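Side-chain contacts in 6-phospho-beta-d glycosidase (Streptococcus pyogenes, PDB 5FOO), which probably hydrolyses 6-phospho-beta-glucosides as a member of glycoside hydrolase family 1: residues H163-P166 / M167-V170; N116-H119 / F120-P123; A244-W247 / N248-F252; L198-A201 / K202-A206. The protein carries 1 engineered substitution. All coordinates share one frame; numbering follows the deposited sequence.

Contact 1: residues H163-P166 / M167-V170; sequences HNEP and MVVV. With JAZ (6-phosphocyclophellitol), chain G.
The carbonyl oxygen of Glu165 faces two amide hydrogens of the helix that starts just after it. Val168 N lies 3.0 Å from Glu165 O but at a strongly bent angle, and Val169 N donates to the same Glu165 O over 3.4 Å, so both bonds are weak. The firm turn comes one residue later, where Val170 N donates to Pro166 O at 3.1 Å. Glu165 itself occupies the N-cap position, and its side chain runs beside that of Val168 in the same direction. CB of Glu165 rests against CG2 of Val168, 3.6 Å away; that methyl is directed back to the glutamate because it stands beside its own backbone N, anti to the carbonyl carbon.

The carboxylate is carried to the ligand by a chain whose CG lies anti to the carbonyl carbon (chi1 -58°) and which stays extended beyond it. Its OE1 collects two donors. Asn164 ND2 reaches Glu165 OE1 at 3.0 Å on the anti side, 17° out of the carboxylate plane, and hydroxyl O17 of 6-phosphocyclophellitol donates to Glu165 OE1 at 3.1 Å. A weak bond from Asn164 ND2 to the same O17 closes the triangle. The other oxygen, OE2, is held by Asn224 and Tyr299, while Asn297 takes Asn164 OD1, so neighbouring residues fix both groups in rotation. The Asn-Glu-Pro sequence following the fourth barrel strand, with its glutamate beside the sugar-like ring, is characteristic of the family 1 active site in a TIM barrel.

Contact 2: residues N116-H119 / F120-P123; sequences NLHH and FDLP. With JAZ (6-phosphocyclophellitol), chain G.
The imidazole of His119 points an edge at the face of Phe120, and this T-shaped pair is the tight part of the turn. CD2 of His119 stands over the centre of the phenyl ring, 3.7 Å above its plane, with the two planes at 72°. The same imidazole extends its NE2 to the ligand, donating to O16 of 6-phosphocyclophellitol at 3.0 Å; the phenyl ring thus backs a ligand-binding histidine and probably limits how it can swing.

Asp121 closes the bend from the other end. With its CG set between the backbone N and the carbonyl carbon (chi1 66°), OD1 of Asp121 folds back to accept from His119 N at 2.9 Å, the donor standing well above the carboxylate plane. That oxygen also lies 3.4 Å from CD2 of His118, at the edge of a ring almost coplanar with the carboxylate.

Beside His118 the packing gives way to water. One molecule bridges His118 O, weakly, and Phe120 N while sitting over the face of the His118 ring; a second, in the ring plane, is hydrogen-bonded to NE2 of His118 at 2.8 Å and accepts a bond from Leu122 N.

His118 ND1 is hydrogen-bonded to His163. The bend follows barrel strand 112-116 and precedes helix 124-130; His118 and Leu122 touch helix 136-153, while His118 on Val169 and Phe120 on Val168 and Val169 meet helix 166-174.

Contact 3: residues A244-W247 / N248-F252; sequences AELW and NNDLF
A pi-type turn widens helix 235-258 at residues 248-250, and the carbonyl of Glu245 marks the place. Its oxygen accepts from both Asn249 N and Asp250 N, each 2.9 Å from Glu245 O, the two donors arriving from opposite faces of the carbonyl plane. One residue earlier, Ala244 O is gripped twice by a single residue. Besides the usual backbone bond from Asn248 N, the amide ND2 of Asn248 curls back to Ala244 O at 2.7 Å, a reach made possible by CG lying beside the backbone N (chi1 -63°). Tyr323 also bonds to this ND2. The amide plane of Asn248 stands almost perpendicular to the indole of Trp247, whose CD1 lies 3.5 Å from Asn248 OD1.

Beyond the bulge, CD1 of Leu251 meets CZ3 of Trp247 at 4.0 Å, the two side chains running alongside in one direction; Trp247 touches Val190 and Leu251 touches Ala193 of helix 186-208. A water accepts from Phe252 N and donates to Trp247 O at 2.8 Å, bridging the backbone where the wider turn has shifted the register. Trp247 NE1 is bonded to Glu171 of helix 166-174. The i+5 bond from Asp250 N to Glu245 O, sharing its acceptor with an i+4 bond and followed by a weak i+5 bond from Leu251 N to Leu246 O, is characteristic of a pi-bulge in an alpha-helix.

Contact 4: residues L198-A201 / K202-A206; sequences LATA and KVIQA
Thr200 and Ile204, one turn apart on helix 186-208, run alongside each other in the same direction and touch through their ends. The methyl CG2 of Thr200 lies 3.9 Å from CD1 of Ile204. The threonine meets its neighbour with carbon because OG1 sits beside the backbone N (chi1 -56°), from where it bonds back to Leu196 O, leaving CG2 on the side of the carbonyl. Ile204 answers with CG1 anti to its carbonyl carbon and the chain then extended, a course that carries CG1 over the preceding turn to within 3.2 Å of Thr200 O.

A second pair repeats the spacing at Leu198 and Lys202. Here CD1 of Leu198 approaches CG of Lys202 at 4.2 Å, a loose touch, while CG of Lys202 lies nearer to the backbone, 3.4 Å from Leu198 O. The lysine chain leaves extended and then bends sharply at chi3 (96°), and its NZ forms a salt bridge with Asp140. Between these pairs Val203 turns CG2 back along the helix to 3.3 Å from Ala199 O.

Behind the side chains the backbone is regular: Lys202 N donates to Leu198 O at 2.9 Å, and Val203, Ile204 and Gln205 follow with the equivalent i+4 bonds. Ala201, with only CB to offer, lies against Ile286 of helix 280-288, whereas Val203 packs on Phe142, Ser146 and Phe150 of helix 136-153. Regular alpha-helical bonding, with different faces of the helix packed against flanking helices, is typical of the outer helical layer of a TIM barrel.

How the contacts relate
Along the chain the order is contact 2, contact 1, contact 4, contact 3, all in one eight-stranded barrel. Contacts 1 and 2 follow neighbouring strands, have centres about 9 Å apart and share the ligand; Asn164 N probably bonds to His118 O between them. Contact 1 also reaches outward: Met167 and Pro166 pack on Phe252 of helix 235-258, and His163 CD2 lies 3.2 Å from Thr200 OG1 of helix 186-208. Leu117 meets Val203, linking contacts 2 and 4. Contacts 3 and 4, about 20 Å apart between centres, do not touch. Contact 1 thus joins ligand-binding residues directly to the surrounding helical layer.

Contact 1: residues H163-P166 / M167-V170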
loop_
_atom_site.group_PDB
_atom_site.type_symbol
_atom_site.label_atom_id
_atom_site.label_comp_id
_atom_site.label_asym_id
_atom_site.label_seq_id
_atom_site.Cartn_x
_atom_site.Cartn_y
_atom_site.Cartn_z
ATOM N N HIS A 163 -6.126 2.924 -4.351
ATOM C CA HIS A 163 -4.702 3.183 -4.236
ATOM C C HIS A 163 -4.107 2.361 -3.098
ATOM O O HIS A 163 -4.787 2.013 -2.116
ATOM C CB HIS A 163 -4.427 4.635 -3.834
ATOM C CG HIS A 163 -5.074 5.690 -4.683
ATOM N ND1 HIS A 163 -4.675 5.954 -5.958
ATOM C CD2 HIS A 163 -6.007 6.603 -4.394
ATOM C CE1 HIS A 163 -5.361 6.963 -6.452
ATOM N NE2 HIS A 163 -6.192 7.366 -5.522
ATOM N N ASN A 164 -2.806 2.105 -3.210
ATOM C CA ASN A 164 -1.985 1.821 -2.069
ATOM C C ASN A 164 -1.278 3.094 -1.616
ATOM O O ASN A 164 -0.520 3.695 -2.388
ATOM C CB ASN A 164 -0.934 0.786 -2.438
ATOM C CG ASN A 164 0.007 0.504 -1.290
ATOM O OD1 ASN A 164 -0.295 -0.301 -0.404
ATOM N ND2 ASN A 164 1.145 1.174 -1.291
ATOM N N GLU A 165 -1.526 3.483 -0.390
ATOM C CA GLU A 165 -0.820 4.574 0.298
ATOM C C GLU A 165 -0.580 5.813 -0.550
ATOM O O GLU A 165 0.577 6.151 -0.918
ATOM C CB GLU A 165 0.489 4.088 0.908
ATOM C CG GLU A 165 0.371 2.967 1.897
ATOM C CD GLU A 165 1.756 2.277 2.179
ATOM O OE1 GLU A 165 2.524 1.725 1.263
ATOM O OE2 GLU A 165 2.054 2.256 3.371
ATOM N N PRO A 166 -1.673 6.495 -0.869
ATOM C CA PRO A 166 -1.545 7.662 -1.635
ATOM C C PRO A 166 -0.673 8.745 -1.006
ATOM O O PRO A 166 0.010 9.460 -1.770
ATOM C CB PRO A 166 -2.976 8.094 -1.865
ATOM C CG PRO A 166 -3.712 7.586 -0.711
ATOM C CD PRO A 166 -3.075 6.237 -0.521
ATOM N N MET A 167 -0.588 8.825 0.320
ATOM C CA MET A 167 0.341 9.839 0.924
ATOM C C MET A 167 1.815 9.507 0.666
ATOM O O MET A 167 2.650 10.375 0.697
ATOM C CB MET A 167 0.109 10.009 2.445
ATOM C CG MET A 167 0.965 11.155 3.097
ATOM S SD MET A 167 0.660 12.709 2.251
ATOM C CE MET A 167 -0.768 13.242 3.133
ATOM N N VAL A 168 2.146 8.229 0.480
ATOM C CA VAL A 168 3.481 7.803 0.076
ATOM C C VAL A 168 3.816 8.299 -1.355
ATOM O O VAL A 168 4.935 8.661 -1.626
ATOM C CB VAL A 168 3.704 6.275 0.215
ATOM C CG1 VAL A 168 5.055 5.867 -0.313
ATOM C CG2 VAL A 168 3.564 5.841 1.692
ATOM N N VAL A 169 2.854 8.309 -2.260
ATOM C CA VAL A 169 3.053 8.911 -3.577
ATOM C C VAL A 169 3.301 10.447 -3.470
ATOM O O VAL A 169 4.171 10.987 -4.173
ATOM C CB VAL A 169 1.824 8.670 -4.460
ATOM C CG1 VAL A 169 1.893 9.462 -5.753
ATOM C CG2 VAL A 169 1.724 7.196 -4.809
ATOM N N VAL A 170 2.490 11.125 -2.666
ATOM C CA VAL A 170 2.604 12.524 -2.462
ATOM C C VAL A 170 4.022 12.821 -1.918
ATOM O O VAL A 170 4.681 13.696 -2.433
ATOM C CB VAL A 170 1.631 12.975 -1.402
ATOM C CG1 VAL A 170 1.925 14.408 -0.921
ATOM C CG2 VAL A 170 0.197 12.881 -1.881
HETATM C C2 JAZ G . 6.945 -2.067 0.009
HETATM C C3 JAZ G . 5.458 -2.058 -0.406
HETATM C C4 JAZ G . 4.688 -1.001 0.379
HETATM C C5 JAZ G . 4.777 -1.211 1.884
HETATM C C6 JAZ G . 6.221 -1.345 2.317
HETATM C C7 JAZ G . 6.986 -2.386 1.499
HETATM C C8 JAZ G . 8.395 -2.625 2.035
HETATM O O9 JAZ G . 9.110 -1.400 1.904
HETATM P P10 JAZ G . 10.679 -1.447 1.657
HETATM O O11 JAZ G . 11.057 -0.014 1.521
HETATM O O12 JAZ G . 11.029 -2.400 0.591
HETATM O O13 JAZ G . 11.252 -2.044 2.867
HETATM O O14 JAZ G . 6.858 -0.061 2.276
HETATM O O15 JAZ G . 7.658 -3.103 -0.674
HETATM O O16 JAZ G . 5.419 -1.732 -1.773
HETATM O O17 JAZ G . 3.332 -0.982 -0.035
#

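Contact 2: residues N116-H119 / F120-P123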
loop_
_atom_site.group_PDB
_atom_site.type_symbol
_atom_site.label_atom_id
_atom_site.label_comp_id
_atom_site.label_asym_id
_atom_site.label_seq_id
_atom_site.Cartn_x
_atom_site.Cartn_y
_atom_site.Cartn_z
ATOM N N ASN A 116 -5.886 -4.064 -6.213
ATOM C CA ASN A 116 -5.556 -2.660 -6.088
ATOM C C ASN A 116 -5.363 -2.095 -7.466
ATOM O O ASN A 116 -4.830 -2.781 -8.302
ATOM C CB ASN A 116 -4.299 -2.536 -5.239
ATOM C CG ASN A 116 -3.777 -1.117 -5.148
ATOM O OD1 ASN A 116 -4.539 -0.114 -5.118
ATOM N ND2 ASN A 116 -2.488 -1.020 -5.118
ATOM N N LEU A 117 -5.742 -0.826 -7.692
ATOM C CA LEU A 117 -5.548 -0.188 -8.978
ATOM C C LEU A 117 -4.339 0.693 -9.198
ATOM O O LEU A 117 -4.056 1.050 -10.355
ATOM C CB LEU A 117 -6.785 0.587 -9.378
ATOM C CG LEU A 117 -8.043 -0.254 -9.326
ATOM C CD1 LEU A 117 -9.253 0.655 -9.318
ATOM C CD2 LEU A 117 -8.033 -1.238 -10.484
ATOM N N HIS A 118 -3.610 1.014 -8.141
ATOM C CA HIS A 118 -2.474 1.955 -8.272
ATOM C C HIS A 118 -1.540 1.692 -7.144
ATOM O O HIS A 118 -1.914 1.838 -5.983
ATOM C CB HIS A 118 -2.989 3.385 -8.257
ATOM C CG HIS A 118 -1.940 4.436 -8.170
ATOM N ND1 HIS A 118 -2.044 5.541 -7.351
ATOM C CD2 HIS A 118 -0.758 4.573 -8.815
ATOM C CE1 HIS A 118 -0.957 6.282 -7.447
ATOM N NE2 HIS A 118 -0.158 5.708 -8.320
ATOM N N HIS A 119 -0.311 1.292 -7.472
ATOM C CA HIS A 119 0.723 1.107 -6.454
ATOM C C HIS A 119 2.024 1.750 -6.990
ATOM O O HIS A 119 2.906 1.067 -7.557
ATOM C CB HIS A 119 0.892 -0.422 -6.155
ATOM C CG HIS A 119 1.617 -0.708 -4.894
ATOM N ND1 HIS A 119 1.232 -1.697 -4.018
ATOM C CD2 HIS A 119 2.693 -0.105 -4.332
ATOM C CE1 HIS A 119 2.041 -1.708 -2.976
ATOM N NE2 HIS A 119 2.947 -0.753 -3.145
ATOM N N PHE A 120 2.075 3.082 -6.847
ATOM C CA PHE A 120 3.203 3.930 -7.211
ATOM C C PHE A 120 3.570 3.839 -8.689
ATOM O O PHE A 120 4.765 4.007 -9.049
ATOM C CB PHE A 120 4.466 3.535 -6.386
ATOM C CG PHE A 120 4.251 3.367 -4.891
ATOM C CD1 PHE A 120 3.177 3.906 -4.198
ATOM C CD2 PHE A 120 5.203 2.665 -4.165
ATOM C CE1 PHE A 120 3.037 3.727 -2.799
ATOM C CE2 PHE A 120 5.090 2.481 -2.788
ATOM C CZ PHE A 120 4.008 3.028 -2.098
ATOM N N ASP A 121 2.579 3.559 -9.552
ATOM C CA ASP A 121 2.862 3.230 -10.926
ATOM C C ASP A 121 2.105 3.986 -11.979
ATOM O O ASP A 121 1.718 3.413 -12.992
ATOM C CB ASP A 121 2.756 1.703 -11.157
ATOM C CG ASP A 121 1.316 1.168 -10.987
ATOM O OD1 ASP A 121 0.520 1.805 -10.249
ATOM O OD2 ASP A 121 0.995 0.122 -11.609
ATOM N N LEU A 122 1.989 5.285 -11.795
ATOM C CA LEU A 122 1.559 6.180 -12.853
ATOM C C LEU A 122 2.367 5.926 -14.135
ATOM O O LEU A 122 3.607 5.800 -14.099
ATOM C CB LEU A 122 1.702 7.637 -12.380
ATOM C CG LEU A 122 1.253 8.681 -13.378
ATOM C CD1 LEU A 122 -0.243 8.929 -13.271
ATOM C CD2 LEU A 122 2.025 9.981 -13.200
ATOM N N PRO A 123 1.714 5.890 -15.293
ATOM C CA PRO A 123 2.477 5.922 -16.571
ATOM C C PRO A 123 3.347 7.181 -16.747
ATOM O O PRO A 123 2.856 8.336 -16.639
ATOM C CB PRO A 123 1.398 5.943 -17.642
ATOM C CG PRO A 123 0.164 5.472 -16.998
ATOM C CD PRO A 123 0.264 5.926 -15.534
HETATM C C2 JAZ G . 6.945 -2.067 0.009
HETATM C C3 JAZ G . 5.458 -2.058 -0.406
HETATM C C4 JAZ G . 4.688 -1.001 0.379
HETATM C C5 JAZ G . 4.777 -1.211 1.884
HETATM C C6 JAZ G . 6.221 -1.345 2.317
HETATM C C7 JAZ G . 6.986 -2.386 1.499
HETATM C C8 JAZ G . 8.395 -2.625 2.035
HETATM O O9 JAZ G . 9.110 -1.400 1.904
HETATM P P10 JAZ G . 10.679 -1.447 1.657
HETATM O O11 JAZ G . 11.057 -0.014 1.521
HETATM O O12 JAZ G . 11.029 -2.400 0.591
HETATM O O13 JAZ G . 11.252 -2.044 2.867
HETATM O O14 JAZ G . 6.858 -0.061 2.276
HETATM O O15 JAZ G . 7.658 -3.103 -0.674
HETATM O O16 JAZ G . 5.419 -1.732 -1.773
HETATM O O17 JAZ G . 3.332 -0.982 -0.035
HETATM O O HOH W 1 -0.075 4.151 -5.014
HETATM O O HOH W 2 2.230 7.023 -9.009
#

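Contact 3: residues A244-W247 / N248-F252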
loop_
_atom_site.group_PDB
_atom_site.type_symbol
_atom_site.label_atom_id
_atom_site.label_comp_id
_atom_site.label_asym_id
_atom_site.label_seq_id
_atom_site.Cartn_x
_atom_site.Cartn_y
_atom_site.Cartn_z
ATOM N N ALA A 244 1.223 16.147 12.795
ATOM C CA ALA A 244 1.681 15.038 12.008
ATOM C C ALA A 244 0.549 14.023 11.699
ATOM O O ALA A 244 0.529 13.406 10.609
ATOM C CB ALA A 244 2.824 14.346 12.649
ATOM N N GLU A 245 -0.396 13.901 12.629
ATOM C CA GLU A 245 -1.576 13.026 12.407
ATOM C C GLU A 245 -2.486 13.658 11.426
ATOM O O GLU A 245 -2.927 12.982 10.506
ATOM C CB GLU A 245 -2.309 12.685 13.696
ATOM C CG GLU A 245 -1.341 11.962 14.632
ATOM C CD GLU A 245 -1.829 10.701 15.252
ATOM O OE1 GLU A 245 -3.031 10.497 15.241
ATOM O OE2 GLU A 245 -0.979 9.933 15.764
ATOM N N LEU A 246 -2.731 14.958 11.572
ATOM C CA LEU A 246 -3.632 15.635 10.633
ATOM C C LEU A 246 -3.273 15.403 9.173
ATOM O O LEU A 246 -4.171 15.167 8.349
ATOM C CB LEU A 246 -3.704 17.146 10.830
ATOM C CG LEU A 246 -4.502 17.745 11.953
ATOM C CD1 LEU A 246 -4.260 19.250 11.923
ATOM C CD2 LEU A 246 -5.977 17.453 11.756
ATOM N N TRP A 247 -1.979 15.565 8.865
ATOM C CA TRP A 247 -1.429 15.378 7.551
ATOM C C TRP A 247 -1.293 13.895 7.179
ATOM O O TRP A 247 -1.829 13.483 6.169
ATOM C CB TRP A 247 -0.055 16.113 7.397
ATOM C CG TRP A 247 0.604 15.867 6.098
ATOM C CD1 TRP A 247 1.636 14.997 5.884
ATOM C CD2 TRP A 247 0.339 16.491 4.826
ATOM N NE1 TRP A 247 1.984 14.994 4.577
ATOM C CE2 TRP A 247 1.183 15.886 3.894
ATOM C CE3 TRP A 247 -0.560 17.461 4.376
ATOM C CZ2 TRP A 247 1.190 16.241 2.577
ATOM C CZ3 TRP A 247 -0.544 17.813 3.071
ATOM C CH2 TRP A 247 0.313 17.199 2.172
ATOM N N ASN A 248 -0.528 13.132 7.941
ATOM C CA ASN A 248 -0.150 11.777 7.514
ATOM C C ASN A 248 -1.309 10.763 7.589
ATOM O O ASN A 248 -1.277 9.770 6.889
ATOM C CB ASN A 248 1.076 11.227 8.276
ATOM C CG ASN A 248 2.327 12.046 8.011
ATOM O OD1 ASN A 248 2.940 11.934 6.946
ATOM N ND2 ASN A 248 2.661 12.950 8.941
ATOM N N ASN A 249 -2.284 11.019 8.452
ATOM C CA ASN A 249 -3.404 10.106 8.669
ATOM C C ASN A 249 -4.746 10.723 8.260
ATOM O O ASN A 249 -5.431 10.163 7.381
ATOM C CB ASN A 249 -3.424 9.600 10.108
ATOM C CG ASN A 249 -2.168 8.799 10.430
ATOM O OD1 ASN A 249 -1.472 8.350 9.526
ATOM N ND2 ASN A 249 -1.897 8.602 11.667
ATOM N N ASP A 250 -5.096 11.857 8.867
ATOM C CA ASP A 250 -6.449 12.391 8.748
ATOM C C ASP A 250 -6.876 12.801 7.369
ATOM O O ASP A 250 -8.043 12.574 7.018
ATOM C CB ASP A 250 -6.679 13.533 9.675
ATOM C CG ASP A 250 -6.593 13.155 11.109
ATOM O OD1 ASP A 250 -6.208 12.012 11.470
ATOM O OD2 ASP A 250 -6.852 14.047 11.898
ATOM N N LEU A 251 -5.972 13.397 6.579
ATOM C CA LEU A 251 -6.329 13.921 5.252
ATOM C C LEU A 251 -7.041 12.777 4.479
ATOM O O LEU A 251 -8.177 12.894 4.083
ATOM C CB LEU A 251 -5.072 14.392 4.500
ATOM C CG LEU A 251 -5.268 15.197 3.216
ATOM C CD1 LEU A 251 -3.933 15.749 2.674
ATOM C CD2 LEU A 251 -5.905 14.378 2.117
ATOM N N PHE A 252 -6.356 11.671 4.277
ATOM C CA PHE A 252 -6.934 10.631 3.433
ATOM C C PHE A 252 -8.031 9.803 4.162
ATOM O O PHE A 252 -8.961 9.334 3.494
ATOM C CB PHE A 252 -5.868 9.727 2.814
ATOM C CG PHE A 252 -5.097 10.365 1.676
ATOM C CD1 PHE A 252 -5.694 10.635 0.467
ATOM C CD2 PHE A 252 -3.739 10.698 1.830
ATOM C CE1 PHE A 252 -4.984 11.215 -0.598
ATOM C CE2 PHE A 252 -3.027 11.324 0.792
ATOM C CZ PHE A 252 -3.645 11.563 -0.432
HETATM O O HOH W 3 -3.530 11.466 5.205
#

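Contact 4: residues L198-A201 / K202-A206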
loop_
_atom_site.group_PDB
_atom_site.type_symbol
_atom_site.label_atom_id
_atom_site.label_comp_id
_atom_site.label_asym_id
_atom_site.label_seq_id
_atom_site.Cartn_x
_atom_site.Cartn_y
_atom_site.Cartn_z
ATOM N N LEU A 198 -9.765 12.869 -4.585
ATOM C CA LEU A 198 -10.788 13.068 -5.580
ATOM C C LEU A 198 -10.852 11.873 -6.538
ATOM O O LEU A 198 -11.952 11.418 -6.873
ATOM C CB LEU A 198 -10.577 14.339 -6.383
ATOM C CG LEU A 198 -11.569 14.574 -7.558
ATOM C CD1 LEU A 198 -12.979 14.790 -7.058
ATOM C CD2 LEU A 198 -11.125 15.772 -8.359
ATOM N N ALA A 199 -9.704 11.383 -6.981
ATOM C CA ALA A 199 -9.659 10.146 -7.770
ATOM C C ALA A 199 -10.264 8.947 -7.065
ATOM O O ALA A 199 -10.920 8.158 -7.683
ATOM C CB ALA A 199 -8.240 9.834 -8.185
ATOM N N THR A 200 -10.042 8.837 -5.778
ATOM C CA THR A 200 -10.627 7.775 -4.967
ATOM C C THR A 200 -12.175 7.810 -5.075
ATOM O O THR A 200 -12.821 6.790 -5.370
ATOM C CB THR A 200 -10.209 7.873 -3.518
ATOM O OG1 THR A 200 -8.773 7.861 -3.397
ATOM C CG2 THR A 200 -10.743 6.670 -2.705
ATOM N N ALA A 201 -12.730 9.002 -4.892
ATOM C CA ALA A 201 -14.181 9.202 -4.919
ATOM C C ALA A 201 -14.775 9.006 -6.313
ATOM O O ALA A 201 -15.826 8.387 -6.439
ATOM C CB ALA A 201 -14.527 10.580 -4.385
ATOM N N LYS A 202 -14.084 9.462 -7.357
ATOM C CA LYS A 202 -14.497 9.217 -8.700
ATOM C C LYS A 202 -14.438 7.755 -9.146
ATOM O O LYS A 202 -15.301 7.295 -9.908
ATOM C CB LYS A 202 -13.737 10.103 -9.679
ATOM C CG LYS A 202 -14.082 11.562 -9.488
ATOM C CD LYS A 202 -13.573 12.428 -10.630
ATOM C CE LYS A 202 -14.719 12.603 -11.597
ATOM N NZ LYS A 202 -14.285 13.355 -12.782
ATOM N N VAL A 203 -13.443 7.014 -8.677
ATOM C CA VAL A 203 -13.351 5.604 -9.012
ATOM C C VAL A 203 -14.478 4.855 -8.293
ATOM O O VAL A 203 -15.117 3.946 -8.875
ATOM C CB VAL A 203 -11.950 5.000 -8.710
ATOM C CG1 VAL A 203 -11.990 3.498 -8.875
ATOM C CG2 VAL A 203 -10.976 5.593 -9.743
ATOM N N ILE A 204 -14.709 5.231 -7.055
ATOM C CA ILE A 204 -15.823 4.665 -6.290
ATOM C C ILE A 204 -17.148 4.934 -6.956
ATOM O O ILE A 204 -17.945 4.020 -7.087
ATOM C CB ILE A 204 -15.808 5.132 -4.826
ATOM C CG1 ILE A 204 -14.609 4.487 -4.095
ATOM C CG2 ILE A 204 -17.126 4.812 -4.130
ATOM C CD1 ILE A 204 -14.358 5.102 -2.704
ATOM N N GLN A 205 -17.359 6.147 -7.452
ATOM C CA GLN A 205 -18.576 6.432 -8.176
ATOM C C GLN A 205 -18.662 5.485 -9.365
ATOM O O GLN A 205 -19.731 4.928 -9.612
ATOM C CB GLN A 205 -18.654 7.875 -8.642
ATOM C CG GLN A 205 -19.932 8.314 -9.397
ATOM C CD GLN A 205 -19.842 9.771 -9.788
ATOM O OE1 GLN A 205 -20.647 10.598 -9.361
ATOM N NE2 GLN A 205 -18.792 10.114 -10.500
ATOM N N ALA A 206 -17.569 5.336 -10.118
ATOM C CA ALA A 206 -17.591 4.578 -11.357
ATOM C C ALA A 206 -17.899 3.113 -11.061
ATOM O O ALA A 206 -18.637 2.485 -11.811
ATOM C CB ALA A 206 -16.293 4.725 -12.148
#